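Local coordinates for protein ribosomal RNA small subunit methyltransferase E (Neisseria gonorrhoeae, PDB 5VM8) that probably methylates N3 of a uracil in 16S ribosomal RNA, with S-adenosyl methionine as the methyl donor, at residues A[10-15]-A[43-48]; A[78-83]-A[147-152]; A[135-140]-A[153-158]. All blocks are in the same frame, centred on the assembly; numbering follows the deposited sequence.

Overall arrangement
The three contacts run from the N-terminal PUA-like domain into the SPOUT methyltransferase domain. Contact 1 pairs strands 11-13 and 44-48 at one edge of the mixed sheet. Contact 2 joins the linker between the two sheets to the loop that follows helix 128-147. Contact 3 packs the middle of that helix against the continuation of the same loop. Centres of contacts 1 and 2 lie about 15 Å apart, 2 and 3 about 16 Å, 1 and 3 about 20 Å. Contact 1 closes before the others open, whereas the segments of contacts 2 and 3 alternate. Arg11 bonds to Asn150, so this loop links the two domains; Val152 touching Val140 joins contacts 2 and 3.

Contact 1 (A[10-15]-A[43-48]); sequences PRFYLP and ENITLF
Strands 11-13 and 44-48 run parallel, their axes at 31°, with Arg11 opposite Thr46, Phe12 opposite Leu47 and Tyr13 opposite Phe48. Four backbone hydrogen bonds join them. Pro10 O accepts from Thr46 N at 2.9 Å, and Phe12 gives its N-H to Thr46 O. Phe12 O then takes Phe48 N, and Leu14 N closes the series on Phe48 O at 2.8 Å.

Arg11, Tyr13, Thr46 and Phe48 share one face of the sheet. Phe48 has CG in the crowded position between its backbone N and carbonyl carbon (chi1 62°). Its ring crosses the neighbouring strand and is held from both faces. The guanidinium of Arg11 lies flat on one face, the planes only 14° apart and NH2 3.3 Å from Phe48 CE1, nearer the rim than the centre. Over the opposite face Tyr13 makes a CH-pi contact, its CA 4.0 Å from the Phe48 ring centroid. Tyr13 CD1 also meets Phe48 CE2 at 3.7 Å, but the two rings are set obliquely.

These strands form one edge of the five-stranded mixed sheet of the N-terminal PUA-like domain; strand 11-13 is one of its two outermost strands. The Arg11 side faces the methyltransferase domain. There the guanidinium gives hydrogen bonds to the backbone oxygens of Cys144 and Glu145 and to Asn150 OD1, which fix its rotation over the ring. Glu145 also takes the N-H of Tyr13 through its carboxylate.

Phe12 and Leu47 point to the other face. Ile45 CG2 meets the edge of the Phe12 ring at CE2, 3.7 Å away. Leu47 CD2 touches Phe12 CB at 4.0 Å, while Leu47 CD1 reaches Leu14 CD2. Helix 28-36 covers this apolar side: His33 meets the Phe12 ring edge-to-face, and Ile30 touches both Phe12 and Leu14.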
loop_
_atom_site.group_PDB
_atom_site.type_symbol
_atom_site.label_atom_id
_atom_site.label_comp_id
_atom_site.label_asym_id
_atom_site.label_seq_id
_atom_site.Cartn_x
_atom_site.Cartn_y
_atom_site.Cartn_z
ATOM N N PRO A 10 -15.706 13.915 -3.438
ATOM C CA PRO A 10 -15.153 13.020 -2.411
ATOM C C PRO A 10 -15.159 11.581 -2.903
ATOM O O PRO A 10 -16.080 11.150 -3.605
ATOM C CB PRO A 10 -16.101 13.199 -1.217
ATOM C CG PRO A 10 -17.091 14.271 -1.622
ATOM C CD PRO A 10 -17.058 14.389 -3.100
ATOM N N ARG A 11 -14.115 10.841 -2.542
ATOM C CA ARG A 11 -13.896 9.489 -3.040
ATOM C C ARG A 11 -14.111 8.451 -1.942
ATOM O O ARG A 11 -13.620 8.597 -0.816
ATOM C CB ARG A 11 -12.476 9.358 -3.602
ATOM C CG ARG A 11 -12.181 10.314 -4.758
ATOM C CD ARG A 11 -10.691 10.342 -5.136
ATOM N NE ARG A 11 -10.048 9.057 -4.882
ATOM C CZ ARG A 11 -10.004 8.061 -5.757
ATOM N NH1 ARG A 11 -10.563 8.201 -6.954
ATOM N NH2 ARG A 11 -9.416 6.922 -5.427
ATOM N N PHE A 12 -14.843 7.399 -2.280
ATOM C CA PHE A 12 -15.190 6.354 -1.337
ATOM C C PHE A 12 -14.932 5.000 -1.979
ATOM O O PHE A 12 -15.350 4.748 -3.114
ATOM C CB PHE A 12 -16.651 6.498 -0.897
ATOM C CG PHE A 12 -16.971 7.862 -0.354
ATOM C CD1 PHE A 12 -16.628 8.206 0.952
ATOM C CD2 PHE A 12 -17.573 8.818 -1.158
ATOM C CE1 PHE A 12 -16.890 9.470 1.442
ATOM C CE2 PHE A 12 -17.848 10.079 -0.673
ATOM C CZ PHE A 12 -17.500 10.408 0.623
ATOM N N TYR A 13 -14.236 4.141 -1.242
ATOM C CA TYR A 13 -13.962 2.771 -1.648
ATOM C C TYR A 13 -15.208 1.919 -1.430
ATOM O O TYR A 13 -15.743 1.874 -0.320
ATOM C CB TYR A 13 -12.794 2.227 -0.832
ATOM C CG TYR A 13 -12.531 0.758 -1.024
ATOM C CD1 TYR A 13 -12.090 0.255 -2.245
ATOM C CD2 TYR A 13 -12.783 -0.139 -0.001
ATOM C CE1 TYR A 13 -11.861 -1.097 -2.415
ATOM C CE2 TYR A 13 -12.566 -1.484 -0.160
ATOM C CZ TYR A 13 -12.108 -1.964 -1.363
ATOM O OH TYR A 13 -11.898 -3.319 -1.497
ATOM N N LEU A 14 -15.683 1.267 -2.489
ATOM C CA LEU A 14 -16.841 0.376 -2.418
ATOM C C LEU A 14 -16.532 -0.868 -3.249
ATOM O O LEU A 14 -16.654 -0.844 -4.484
ATOM C CB LEU A 14 -18.114 1.068 -2.902
ATOM C CG LEU A 14 -19.391 0.220 -2.977
ATOM C CD1 LEU A 14 -19.862 -0.174 -1.610
ATOM C CD2 LEU A 14 -20.502 0.937 -3.737
ATOM N N PRO A 15 -16.099 -1.965 -2.615
ATOM C CA PRO A 15 -15.686 -3.150 -3.384
ATOM C C PRO A 15 -16.861 -3.907 -3.984
ATOM O O PRO A 15 -17.085 -5.070 -3.637
ATOM C CB PRO A 15 -14.972 -4.011 -2.339
ATOM C CG PRO A 15 -15.657 -3.650 -1.059
ATOM C CD PRO A 15 -15.985 -2.183 -1.160
ATOM N N GLU A 43 -25.249 16.316 -4.501
ATOM C CA GLU A 43 -23.863 16.455 -4.908
ATOM C C GLU A 43 -23.339 15.103 -5.375
ATOM O O GLU A 43 -23.899 14.047 -5.058
ATOM C CB GLU A 43 -22.997 17.015 -3.772
ATOM C CG GLU A 43 -23.366 18.442 -3.371
ATOM C CD GLU A 43 -22.577 18.965 -2.182
ATOM O OE1 GLU A 43 -21.635 18.281 -1.730
ATOM O OE2 GLU A 43 -22.900 20.078 -1.706
ATOM N N ASN A 44 -22.273 15.148 -6.169
ATOM C CA ASN A 44 -21.687 13.959 -6.769
ATOM C C ASN A 44 -20.493 13.474 -5.957
ATOM O O ASN A 44 -19.760 14.262 -5.354
ATOM C CB ASN A 44 -21.255 14.233 -8.209
ATOM C CG ASN A 44 -22.428 14.452 -9.136
ATOM O OD1 ASN A 44 -23.582 14.176 -8.789
ATOM N ND2 ASN A 44 -22.142 14.971 -10.321
ATOM N N ILE A 45 -20.316 12.151 -5.948
ATOM C CA ILE A 45 -19.228 11.460 -5.269
ATOM C C ILE A 45 -18.607 10.446 -6.226
ATOM O O ILE A 45 -19.145 10.165 -7.293
ATOM C CB ILE A 45 -19.724 10.795 -3.966
ATOM C CG1 ILE A 45 -20.837 9.792 -4.290
ATOM C CG2 ILE A 45 -20.207 11.854 -2.957
ATOM C CD1 ILE A 45 -20.629 8.428 -3.762
ATOM N N THR A 46 -17.447 9.907 -5.843
ATOM C CA THR A 46 -16.763 8.875 -6.618
ATOM C C THR A 46 -16.804 7.560 -5.858
ATOM O O THR A 46 -16.507 7.524 -4.658
ATOM C CB THR A 46 -15.300 9.238 -6.920
ATOM O OG1 THR A 46 -15.244 10.376 -7.780
ATOM C CG2 THR A 46 -14.589 8.093 -7.594
ATOM N N LEU A 47 -17.181 6.489 -6.555
ATOM C CA LEU A 47 -17.209 5.143 -5.997
ATOM C C LEU A 47 -16.274 4.273 -6.819
ATOM O O LEU A 47 -16.449 4.158 -8.036
ATOM C CB LEU A 47 -18.630 4.571 -6.005
ATOM C CG LEU A 47 -19.664 5.252 -5.100
ATOM C CD1 LEU A 47 -21.072 4.661 -5.269
ATOM C CD2 LEU A 47 -19.229 5.179 -3.651
ATOM N N PHE A 48 -15.276 3.677 -6.170
ATOM C CA PHE A 48 -14.350 2.801 -6.873
ATOM C C PHE A 48 -14.254 1.453 -6.169
ATOM O O PHE A 48 -14.320 1.372 -4.936
ATOM C CB PHE A 48 -12.946 3.435 -7.022
ATOM C CG PHE A 48 -12.237 3.727 -5.724
ATOM C CD1 PHE A 48 -12.480 4.915 -5.030
ATOM C CD2 PHE A 48 -11.285 2.837 -5.221
ATOM C CE1 PHE A 48 -11.807 5.199 -3.850
ATOM C CE2 PHE A 48 -10.607 3.114 -4.028
ATOM C CZ PHE A 48 -10.863 4.293 -3.348
#

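Contact 2 (A[78-83]-A[147-152]); sequences DNESPL and SGRNTV
The carboxylate of Glu80 meets the guanidinium of Arg149 obliquely, the two planes 46° apart. Two contacts join the groups. Arg149 NE donates a hydrogen bond to Glu80 OE1 at 3.0 Å with an N-H...O angle of 141°. OE1 uses its syn lone pair and lies out of the guanidinium plane. Beside it, Glu80 OE2 makes a salt bridge with Arg149 NH2, also 3.0 Å long.

The Glu80 chain bends at chi2 (-54°), which turns CD back from the extended path. Glu80 also touches Thr151: CB lies 3.6 Å from Glu80 OE1, and OG1 is 3.7 Å from Glu80 CG. The third nitrogen of the guanidinium, NH1, is bonded to the backbone oxygens of Val105 and Val109. With Glu80, these acceptors engage all three guanidinium nitrogens.

Segment 78-83 lies in the linker between the last long strand of the PUA-like sheet, 67-75, and strand 85-90 of the SPOUT sheet. Glu80 thus pins this crossing between domains to the loop that leaves helix 128-147. Gly148, the first residue past that helix, has a positive phi, and its carbonyl faces the amide of Asn79. The Asn79 ND2 to Gly148 O distance of 2.4 Å is too short to trust in detail. Further along the loop, the backbone of Asn150 pairs with Gly52.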
loop_
_atom_site.group_PDB
_atom_site.type_symbol
_atom_site.label_atom_id
_atom_site.label_comp_id
_atom_site.label_asym_id
_atom_site.label_seq_id
_atom_site.Cartn_x
_atom_site.Cartn_y
_atom_site.Cartn_z
ATOM N N ASP A 78 -6.945 6.354 -14.606
ATOM C CA ASP A 78 -5.904 5.439 -14.155
ATOM C C ASP A 78 -4.681 6.224 -13.694
ATOM O O ASP A 78 -3.945 6.784 -14.517
ATOM C CB ASP A 78 -5.517 4.439 -15.239
ATOM C CG ASP A 78 -4.476 3.445 -14.748
ATOM O OD1 ASP A 78 -4.649 2.901 -13.627
ATOM O OD2 ASP A 78 -3.487 3.224 -15.481
ATOM N N ASN A 79 -4.464 6.237 -12.377
ATOM C CA ASN A 79 -3.347 6.909 -11.724
ATOM C C ASN A 79 -2.230 5.952 -11.326
ATOM O O ASN A 79 -1.313 6.353 -10.602
ATOM C CB ASN A 79 -3.821 7.662 -10.477
ATOM C CG ASN A 79 -4.814 8.735 -10.790
ATOM O OD1 ASN A 79 -4.783 9.338 -11.868
ATOM N ND2 ASN A 79 -5.689 9.018 -9.839
ATOM N N GLU A 80 -2.332 4.684 -11.699
ATOM C CA GLU A 80 -1.361 3.693 -11.263
ATOM C C GLU A 80 -0.009 3.882 -11.946
ATOM O O GLU A 80 0.073 4.254 -13.118
ATOM C CB GLU A 80 -1.909 2.301 -11.543
ATOM C CG GLU A 80 -3.107 1.975 -10.682
ATOM C CD GLU A 80 -2.819 2.161 -9.213
ATOM O OE1 GLU A 80 -3.585 2.889 -8.560
ATOM O OE2 GLU A 80 -1.815 1.599 -8.715
ATOM N N SER A 81 1.054 3.652 -11.192
ATOM C CA SER A 81 2.368 3.503 -11.787
ATOM C C SER A 81 2.435 2.175 -12.535
ATOM O O SER A 81 1.892 1.172 -12.063
ATOM C CB SER A 81 3.461 3.540 -10.715
ATOM O OG SER A 81 4.758 3.254 -11.236
ATOM N N PRO A 82 3.076 2.140 -13.709
ATOM C CA PRO A 82 3.234 0.867 -14.421
ATOM C C PRO A 82 4.281 -0.011 -13.787
ATOM O O PRO A 82 4.378 -1.194 -14.144
ATOM C CB PRO A 82 3.661 1.308 -15.828
ATOM C CG PRO A 82 4.376 2.591 -15.610
ATOM C CD PRO A 82 3.721 3.259 -14.422
ATOM N N LEU A 83 5.076 0.553 -12.879
ATOM C CA LEU A 83 6.081 -0.187 -12.134
ATOM C C LEU A 83 5.406 -0.978 -11.015
ATOM O O LEU A 83 4.583 -0.442 -10.264
ATOM C CB LEU A 83 7.114 0.780 -11.563
ATOM C CG LEU A 83 8.358 0.211 -10.894
ATOM C CD1 LEU A 83 9.124 -0.660 -11.900
ATOM C CD2 LEU A 83 9.239 1.349 -10.355
ATOM N N SER A 147 -5.338 9.895 -2.291
ATOM C CA SER A 147 -4.370 10.105 -3.357
ATOM C C SER A 147 -4.966 9.874 -4.734
ATOM O O SER A 147 -4.294 10.120 -5.742
ATOM C CB SER A 147 -3.188 9.159 -3.175
ATOM O OG SER A 147 -3.635 7.842 -3.420
ATOM N N GLY A 148 -6.211 9.424 -4.798
ATOM C CA GLY A 148 -6.848 9.196 -6.076
ATOM C C GLY A 148 -6.532 7.878 -6.742
ATOM O O GLY A 148 -6.590 7.794 -7.966
ATOM N N ARG A 149 -6.176 6.842 -5.984
ATOM C CA ARG A 149 -5.963 5.547 -6.606
ATOM C C ARG A 149 -7.276 4.775 -6.626
ATOM O O ARG A 149 -7.929 4.628 -5.595
ATOM C CB ARG A 149 -4.875 4.775 -5.860
ATOM C CG ARG A 149 -3.491 5.306 -6.176
ATOM C CD ARG A 149 -2.434 4.581 -5.401
ATOM N NE ARG A 149 -2.356 3.185 -5.802
ATOM C CZ ARG A 149 -1.429 2.340 -5.378
ATOM N NH1 ARG A 149 -0.488 2.759 -4.546
ATOM N NH2 ARG A 149 -1.443 1.081 -5.784
ATOM N N ASN A 150 -7.615 4.227 -7.787
ATOM C CA ASN A 150 -8.775 3.365 -7.932
ATOM C C ASN A 150 -8.406 1.896 -7.835
ATOM O O ASN A 150 -9.287 1.033 -7.942
ATOM C CB ASN A 150 -9.489 3.668 -9.244
ATOM C CG ASN A 150 -10.107 5.043 -9.241
ATOM O OD1 ASN A 150 -10.385 5.608 -8.182
ATOM N ND2 ASN A 150 -10.308 5.598 -10.415
ATOM N N THR A 151 -7.118 1.607 -7.671
ATOM C CA THR A 151 -6.619 0.272 -7.405
ATOM C C THR A 151 -6.089 0.280 -5.984
ATOM O O THR A 151 -5.305 1.158 -5.616
ATOM C CB THR A 151 -5.528 -0.108 -8.399
ATOM O OG1 THR A 151 -6.088 -0.055 -9.713
ATOM C CG2 THR A 151 -5.045 -1.516 -8.125
ATOM N N VAL A 152 -6.576 -0.651 -5.158
ATOM C CA VAL A 152 -6.221 -0.719 -3.754
ATOM C C VAL A 152 -5.145 -1.799 -3.593
ATOM O O VAL A 152 -5.421 -2.968 -3.906
ATOM C CB VAL A 152 -7.436 -1.014 -2.863
ATOM C CG1 VAL A 152 -6.997 -1.240 -1.420
ATOM C CG2 VAL A 152 -8.437 0.137 -2.941
#

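Contact 3 (A[135-140]-A[153-158]); sequences RWQEIV and PPVLPI
Val155 sits against helix 128-147 between Gln137 and Val140. The side chains of Gln137 and Val155 slide past each other in opposite directions. Gln137 OE1 accepts the backbone N-H of Val155 at 3.3 Å. The bond is long and bent, with an N-H...O angle of 144°. The donor lies in the amide carbonyl plane, on a lone pair, and comes in well to the side, at a C=O...N angle of 103°. The same OE1 presses on Val155 CB, and Gln137 NE2 lies 3.6 Å from Val155 CG2. The bend at chi2 (71°) turns Gln137 CD out of the extended line of the chain.

Val140 meets the loop with both methyls. Its CG2 touches Val155 CG2 at 3.7 Å. Its CG1 packs against the ring of Pro153, with 3.8 Å to CG, and lies 3.4 Å from Pro153 O. One turn back along the helix, Trp136 reaches the end of the segment: its CZ3 meets Ile158 CD1 at 3.9 Å, and the two side chains cross at about a right angle. Trp136 CB also approaches Val155 CG1, at 4.3 Å. The loop thus runs back along the helix it has just left, so Pro153 meets the later residue Val140 and Ile158 the earlier Trp136.

Further out, Leu133 adds to the cover of Val155, and Cys144 touches Pro153. On its other side the loop bonds through the backbone of Pro154 and Leu156 to Ile112. The arrangement is a beta-alpha-beta crossover of the SPOUT domain, from strand 111-116 through helix 128-147 to strand 159-160 at the edge of the parallel sheet. Helix 94-106 packs beside it, with Met97 and Leu101 on Trp136 and Val105 on Val140, while strand 111-116 adds Pro114 on Trp136 and Ile116 on Ile158.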
loop_
_atom_site.group_PDB
_atom_site.type_symbol
_atom_site.label_atom_id
_atom_site.label_comp_id
_atom_site.label_asym_id
_atom_site.label_seq_id
_atom_site.Cartn_x
_atom_site.Cartn_y
_atom_site.Cartn_z
ATOM N N ARG A 135 -6.663 -2.974 10.556
ATOM C CA ARG A 135 -6.408 -1.542 10.658
ATOM C C ARG A 135 -5.421 -1.097 9.585
ATOM O O ARG A 135 -5.613 -0.052 8.953
ATOM C CB ARG A 135 -5.906 -1.189 12.060
ATOM C CG ARG A 135 -5.948 0.300 12.356
ATOM C CD ARG A 135 -5.517 0.645 13.786
ATOM N NE ARG A 135 -5.053 2.023 13.835
ATOM C CZ ARG A 135 -3.801 2.400 13.604
ATOM N NH1 ARG A 135 -3.501 3.695 13.626
ATOM N NH2 ARG A 135 -2.847 1.493 13.344
ATOM N N TRP A 136 -4.394 -1.919 9.331
ATOM C CA TRP A 136 -3.467 -1.629 8.251
ATOM C C TRP A 136 -4.199 -1.576 6.921
ATOM O O TRP A 136 -3.918 -0.709 6.084
ATOM C CB TRP A 136 -2.367 -2.677 8.203
ATOM C CG TRP A 136 -1.470 -2.602 9.385
ATOM C CD1 TRP A 136 -1.338 -1.553 10.245
ATOM C CD2 TRP A 136 -0.617 -3.643 9.885
ATOM N NE1 TRP A 136 -0.433 -1.865 11.228
ATOM C CE2 TRP A 136 0.022 -3.143 11.031
ATOM C CE3 TRP A 136 -0.322 -4.942 9.461
ATOM C CZ2 TRP A 136 0.935 -3.884 11.752
ATOM C CZ3 TRP A 136 0.589 -5.686 10.194
ATOM C CH2 TRP A 136 1.206 -5.154 11.316
ATOM N N GLN A 137 -5.145 -2.491 6.711
ATOM C CA GLN A 137 -5.885 -2.493 5.463
ATOM C C GLN A 137 -6.689 -1.205 5.311
ATOM O O GLN A 137 -6.731 -0.621 4.223
ATOM C CB GLN A 137 -6.791 -3.724 5.401
ATOM C CG GLN A 137 -7.278 -4.064 4.010
ATOM C CD GLN A 137 -6.163 -4.606 3.118
ATOM O OE1 GLN A 137 -5.602 -5.674 3.393
ATOM N NE2 GLN A 137 -5.836 -3.871 2.048
ATOM N N GLU A 138 -7.270 -0.714 6.418
ATOM C CA GLU A 138 -8.059 0.517 6.409
ATOM C C GLU A 138 -7.189 1.754 6.165
ATOM O O GLU A 138 -7.638 2.714 5.526
ATOM C CB GLU A 138 -8.852 0.655 7.720
ATOM N N ILE A 139 -5.957 1.780 6.690
ATOM C CA ILE A 139 -5.082 2.913 6.383
ATOM C C ILE A 139 -4.765 2.952 4.890
ATOM O O ILE A 139 -4.769 4.018 4.265
ATOM C CB ILE A 139 -3.803 2.873 7.232
ATOM C CG1 ILE A 139 -4.107 3.192 8.689
ATOM C CG2 ILE A 139 -2.740 3.833 6.682
ATOM C CD1 ILE A 139 -2.979 2.749 9.629
ATOM N N VAL A 140 -4.518 1.790 4.294
ATOM C CA VAL A 140 -4.251 1.719 2.862
ATOM C C VAL A 140 -5.461 2.199 2.059
ATOM O O VAL A 140 -5.325 2.920 1.065
ATOM C CB VAL A 140 -3.830 0.286 2.487
ATOM C CG1 VAL A 140 -3.940 0.053 0.974
ATOM C CG2 VAL A 140 -2.404 0.012 2.993
ATOM N N PRO A 153 -3.930 -1.449 -3.200
ATOM C CA PRO A 153 -2.905 -2.476 -2.979
ATOM C C PRO A 153 -3.297 -3.350 -1.804
ATOM O O PRO A 153 -3.765 -2.840 -0.777
ATOM C CB PRO A 153 -1.627 -1.667 -2.685
ATOM C CG PRO A 153 -2.077 -0.267 -2.355
ATOM C CD PRO A 153 -3.425 -0.074 -3.009
ATOM N N PRO A 154 -3.165 -4.668 -1.924
ATOM C CA PRO A 154 -3.509 -5.545 -0.792
ATOM C C PRO A 154 -2.469 -5.465 0.312
ATOM O O PRO A 154 -1.283 -5.242 0.063
ATOM C CB PRO A 154 -3.519 -6.945 -1.420
ATOM C CG PRO A 154 -2.496 -6.840 -2.532
ATOM C CD PRO A 154 -2.637 -5.422 -3.075
ATOM N N VAL A 155 -2.927 -5.615 1.548
ATOM C CA VAL A 155 -2.033 -5.889 2.670
ATOM C C VAL A 155 -2.138 -7.390 2.917
ATOM O O VAL A 155 -3.176 -7.887 3.365
ATOM C CB VAL A 155 -2.390 -5.080 3.924
ATOM C CG1 VAL A 155 -1.326 -5.281 4.992
ATOM C CG2 VAL A 155 -2.592 -3.589 3.599
ATOM N N LEU A 156 -1.118 -8.110 2.561
ATOM C CA LEU A 156 -1.169 -9.565 2.575
ATOM C C LEU A 156 -1.092 -10.113 4.005
ATOM O O LEU A 156 -0.570 -9.450 4.906
ATOM C CB LEU A 156 -0.050 -10.135 1.716
ATOM C CG LEU A 156 -0.080 -9.657 0.250
ATOM C CD1 LEU A 156 1.166 -10.110 -0.529
ATOM C CD2 LEU A 156 -1.338 -10.130 -0.472
ATOM N N PRO A 157 -1.632 -11.309 4.242
ATOM C CA PRO A 157 -1.559 -11.894 5.591
ATOM C C PRO A 157 -0.127 -11.959 6.114
ATOM O O PRO A 157 0.828 -12.162 5.362
ATOM C CB PRO A 157 -2.152 -13.292 5.405
ATOM C CG PRO A 157 -3.003 -13.207 4.175
ATOM C CD PRO A 157 -2.375 -12.161 3.294
ATOM N N ILE A 158 0.011 -11.726 7.419
ATOM C CA ILE A 158 1.314 -11.746 8.070
ATOM C C ILE A 158 1.960 -13.115 7.937
ATOM O O ILE A 158 1.306 -14.152 8.094
ATOM C CB ILE A 158 1.170 -11.353 9.552
ATOM C CG1 ILE A 158 0.537 -9.953 9.667
ATOM C CG2 ILE A 158 2.512 -11.482 10.266
ATOM C CD1 ILE A 158 0.216 -9.511 11.065
#